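Local coordinates for protein carbohydrate kinase, FGGY (Novosphingobium aromaticivorans, PDB 3H6E) that probably phosphorylates a sugar or related substrate, as FGGY carbohydrate kinases do, at residues A79-L84 / G130-W135; T169-H174 / A196-I201. All coordinates share one frame; numbering follows the deposited sequence.

In the fold
Read from the N terminus, the chain illustrates how successive loop closures can bring separate pieces of a fold into one neighbourhood. Interaction 1 comes first, closing a loop of 45 residues and bringing helix 129-139 against strand 81-85. Interaction 2 opens only afterwards and closes a shorter loop of 21 residues, between helix 168-171 and the loop that leads into strand 201-202; the two are in series, neither nested nor crossed. Their centres lie about 11 Å apart, and they meet where I81 CD1 packs 3.7 Å from F198 CE1. Strand 148-151 adds a second join, since L133 and F198 both touch L149, and a salt bridge from R197 to D137 reaches back to helix 129-139.

Interaction 1: A79-L84 / G130-W135; sequences AGIAAL and GSQLWW
I81 and Q132 pass side by side in opposite directions where helix 129-139 leans against the small antiparallel sheet of the FGGY N-terminal region, a helix-on-sheet packing in a protein of the actin-like ATPase clan. Their CA atoms, 8.2 Å apart, are the closest CA pair across the segments. The strand is held on both flanks: A82 pairs through its backbone with L150 and A83 with A90. From this strand the CB of I81 points toward the helix. Its longer branch is anti to the backbone N (chi1 -172°), which leaves CG2, the short branch, as the part that meets the helix. The Q132 side chain, extended beyond CG, carries its amide past this methyl, with CD 4.3 Å from I81 CG2. Beyond I81 the same amide comes up beside the backbone carbonyl of A79, Q132 CD lying 4.1 Å from A79 O. Q132 is a buried residue and also touches L94. One residue further along the helix, L133 crosses I81 at about a right angle and touches L149 of the neighbouring strand as well. It meets I81 methyl to methyl, L133 CD1 lying 4.0 Å from I81 CG2.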
# COMPACT_ATOMS: atom_id res chain seq x y z
N ALA A 79 -4.65 -3.03 8.05
CA ALA A 79 -4.77 -4.24 8.84
C ALA A 79 -4.56 -3.94 10.32
O ALA A 79 -4.08 -4.79 11.07
CB ALA A 79 -3.79 -5.29 8.35
N GLY A 80 -4.92 -2.73 10.72
CA GLY A 80 -4.85 -2.32 12.11
C GLY A 80 -6.19 -1.78 12.58
O GLY A 80 -6.78 -0.89 11.96
N ILE A 81 -6.69 -2.33 13.68
CA ILE A 81 -7.99 -1.93 14.21
C ILE A 81 -7.89 -1.65 15.70
O ILE A 81 -7.19 -2.34 16.43
CB ILE A 81 -9.05 -3.00 13.94
CG1 ILE A 81 -10.45 -2.48 14.31
CG2 ILE A 81 -8.72 -4.28 14.69
CD1 ILE A 81 -10.93 -1.37 13.42
N ALA A 82 -8.59 -0.61 16.15
CA ALA A 82 -8.52 -0.21 17.55
C ALA A 82 -9.91 -0.18 18.17
O ALA A 82 -10.90 0.15 17.51
CB ALA A 82 -7.85 1.15 17.69
N ALA A 83 -9.98 -0.53 19.46
CA ALA A 83 -11.25 -0.57 20.18
C ALA A 83 -11.23 0.36 21.38
O ALA A 83 -10.26 0.38 22.15
CB ALA A 83 -11.57 -2.00 20.61
N LEU A 84 -12.29 1.14 21.54
CA LEU A 84 -12.41 2.06 22.67
C LEU A 84 -13.57 1.64 23.56
O LEU A 84 -14.72 1.61 23.11
CB LEU A 84 -12.63 3.49 22.18
CG LEU A 84 -11.74 4.00 21.06
CD1 LEU A 84 -12.13 5.41 20.67
CD2 LEU A 84 -10.27 3.94 21.46
N GLY A 130 -11.22 -8.47 9.76
CA GLY A 130 -12.29 -9.36 10.19
C GLY A 130 -11.78 -10.53 11.02
O GLY A 130 -12.39 -10.89 12.03
N SER A 131 -10.67 -11.13 10.60
CA SER A 131 -10.07 -12.23 11.34
C SER A 131 -9.73 -11.83 12.77
O SER A 131 -9.95 -12.59 13.71
CB SER A 131 -8.82 -12.74 10.63
OG SER A 131 -9.12 -13.19 9.32
N GLN A 132 -9.17 -10.63 12.93
CA GLN A 132 -8.83 -10.12 14.25
C GLN A 132 -10.10 -9.96 15.09
O GLN A 132 -10.17 -10.44 16.21
CB GLN A 132 -8.13 -8.77 14.13
CG GLN A 132 -6.86 -8.78 13.32
CD GLN A 132 -6.11 -7.48 13.42
OE1 GLN A 132 -5.49 -7.02 12.46
NE2 GLN A 132 -6.16 -6.86 14.60
N LEU A 133 -11.08 -9.26 14.53
CA LEU A 133 -12.38 -9.07 15.17
C LEU A 133 -12.99 -10.40 15.58
O LEU A 133 -13.41 -10.57 16.72
CB LEU A 133 -13.33 -8.32 14.23
CG LEU A 133 -13.45 -6.81 14.41
CD1 LEU A 133 -12.21 -6.23 15.07
CD2 LEU A 133 -13.75 -6.10 13.09
N TRP A 134 -13.02 -11.35 14.64
CA TRP A 134 -13.56 -12.68 14.91
C TRP A 134 -12.94 -13.27 16.17
O TRP A 134 -13.64 -13.68 17.09
CB TRP A 134 -13.29 -13.61 13.73
CG TRP A 134 -13.90 -14.96 13.87
CD1 TRP A 134 -13.30 -16.10 14.34
CD2 TRP A 134 -15.25 -15.34 13.54
NE1 TRP A 134 -14.17 -17.15 14.32
CE2 TRP A 134 -15.38 -16.71 13.84
CE3 TRP A 134 -16.35 -14.65 13.02
CZ2 TRP A 134 -16.58 -17.41 13.63
CZ3 TRP A 134 -17.53 -15.34 12.82
CH2 TRP A 134 -17.63 -16.71 13.12
N TRP A 135 -11.61 -13.30 16.20
CA TRP A 135 -10.87 -13.82 17.33
C TRP A 135 -11.16 -13.01 18.59
O TRP A 135 -11.57 -13.56 19.61
CB TRP A 135 -9.37 -13.81 17.03
CG TRP A 135 -8.55 -14.59 17.98
CD1 TRP A 135 -8.96 -15.64 18.76
CD2 TRP A 135 -7.15 -14.44 18.24
NE1 TRP A 135 -7.91 -16.12 19.50
CE2 TRP A 135 -6.79 -15.41 19.19
CE3 TRP A 135 -6.17 -13.56 17.75
CZ2 TRP A 135 -5.48 -15.53 19.68
CZ3 TRP A 135 -4.88 -13.69 18.23
CH2 TRP A 135 -4.55 -14.66 19.19

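Interaction 2: T169-H174 / A196-I201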
# COMPACT_ATOMS: atom_id res chain seq x y z
N THR A 169 -10.53 4.31 3.24
CA THR A 169 -9.39 3.64 2.62
C THR A 169 -8.78 2.54 3.48
O THR A 169 -8.24 1.57 2.95
CB THR A 169 -8.27 4.63 2.20
OG1 THR A 169 -7.67 5.22 3.36
CG2 THR A 169 -8.83 5.72 1.30
N SER A 170 -8.83 2.69 4.80
CA SER A 170 -8.37 1.64 5.69
C SER A 170 -9.34 0.46 5.65
O SER A 170 -8.93 -0.69 5.71
CB SER A 170 -8.21 2.15 7.12
OG SER A 170 -7.05 2.94 7.27
N LEU A 171 -10.63 0.76 5.53
CA LEU A 171 -11.66 -0.27 5.46
C LEU A 171 -11.58 -1.04 4.15
O LEU A 171 -11.94 -2.21 4.09
CB LEU A 171 -13.06 0.35 5.61
CG LEU A 171 -13.36 1.14 6.88
CD1 LEU A 171 -14.67 1.90 6.74
CD2 LEU A 171 -13.39 0.23 8.11
N GLY A 172 -11.11 -0.37 3.10
CA GLY A 172 -11.01 -1.00 1.80
C GLY A 172 -9.73 -1.79 1.60
O GLY A 172 -9.48 -2.33 0.53
N CYS A 173 -8.91 -1.86 2.65
CA CYS A 173 -7.63 -2.55 2.58
C CYS A 173 -7.77 -4.03 2.97
O CYS A 173 -7.34 -4.44 4.05
CB CYS A 173 -6.60 -1.86 3.48
SG CYS A 173 -4.92 -2.50 3.35
N HIS A 174 -8.39 -4.81 2.08
CA HIS A 174 -8.68 -6.22 2.31
C HIS A 174 -9.06 -6.56 3.76
O HIS A 174 -8.38 -7.35 4.42
CB HIS A 174 -7.54 -7.12 1.80
CG HIS A 174 -6.18 -6.72 2.31
ND1 HIS A 174 -5.76 -6.99 3.59
CD2 HIS A 174 -5.15 -6.10 1.70
CE1 HIS A 174 -4.53 -6.54 3.75
NE2 HIS A 174 -4.14 -5.99 2.62
N ALA A 196 -22.06 -1.87 13.14
CA ALA A 196 -22.71 -0.97 14.08
C ALA A 196 -21.75 -0.45 15.14
O ALA A 196 -22.02 0.56 15.80
CB ALA A 196 -23.91 -1.66 14.73
N ARG A 197 -20.63 -1.14 15.32
CA ARG A 197 -19.64 -0.75 16.33
C ARG A 197 -18.68 0.34 15.83
O ARG A 197 -18.02 0.99 16.64
CB ARG A 197 -18.83 -1.96 16.78
CG ARG A 197 -19.64 -3.10 17.35
CD ARG A 197 -18.72 -4.27 17.68
NE ARG A 197 -19.43 -5.46 18.12
CZ ARG A 197 -18.83 -6.63 18.36
NH1 ARG A 197 -17.52 -6.75 18.21
NH2 ARG A 197 -19.55 -7.67 18.76
N PHE A 198 -18.60 0.53 14.52
CA PHE A 198 -17.65 1.47 13.94
C PHE A 198 -18.01 2.95 14.12
O PHE A 198 -19.17 3.35 14.02
CB PHE A 198 -17.43 1.17 12.45
CG PHE A 198 -16.36 0.14 12.20
CD1 PHE A 198 -15.05 0.53 11.98
CD2 PHE A 198 -16.67 -1.21 12.20
CE1 PHE A 198 -14.07 -0.41 11.76
CE2 PHE A 198 -15.69 -2.16 11.97
CZ PHE A 198 -14.38 -1.76 11.75
N ALA A 199 -16.99 3.76 14.40
CA ALA A 199 -17.14 5.20 14.45
C ALA A 199 -17.64 5.72 13.10
O ALA A 199 -17.28 5.17 12.06
CB ALA A 199 -15.83 5.85 14.81
N PRO A 200 -18.47 6.77 13.12
CA PRO A 200 -19.07 7.30 11.89
C PRO A 200 -18.02 7.55 10.82
O PRO A 200 -16.98 8.13 11.10
CB PRO A 200 -19.70 8.62 12.34
CG PRO A 200 -20.01 8.40 13.78
CD PRO A 200 -18.90 7.53 14.31
N ILE A 201 -18.30 7.10 9.60
CA ILE A 201 -17.37 7.27 8.49
C ILE A 201 -17.28 8.73 8.04
O ILE A 201 -18.29 9.41 7.87
CB ILE A 201 -17.73 6.38 7.29
CG1 ILE A 201 -17.36 4.93 7.58
CG2 ILE A 201 -17.03 6.88 6.03
CD1 ILE A 201 -17.79 3.95 6.50
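L171, at the end of helix 168-171, and I201, in the facing segment 196-201, are the closest CA pair here, 9.9 Å apart, and side chains alone bridge the gap. L171 points toward the facing loop and divides its two methyls between two partners. With CG anti to the carbonyl carbon (chi1 -59°), the side chain leans toward the loop, and chi2 of 169° sets CD1 at I201 and CD2 at F198. The I201 side chain, lying slantwise to that of L171, reaches in with the end of its longer branch: CD1 lies 3.7 Å from L171 CD1, and CG1 stands a little behind at 4.1 Å from the same methyl. In this FGGY kinase the contact seats the loop against the end of helix 168-171. The loop is bound to strand 148-151 by backbone bonds from R197 and A199 to L149, while T169 OG1 ties the helix to the backbone N of H232 on strand 226-232. Just past L171 the chain turns away through an inverse gamma turn centred on C173. F198 and L171 run antiparallel as side chains; F198 also touches L149, meets F185 at about 40° between ring planes, and presents CE1 to L171 CD2 at 3.8 Å.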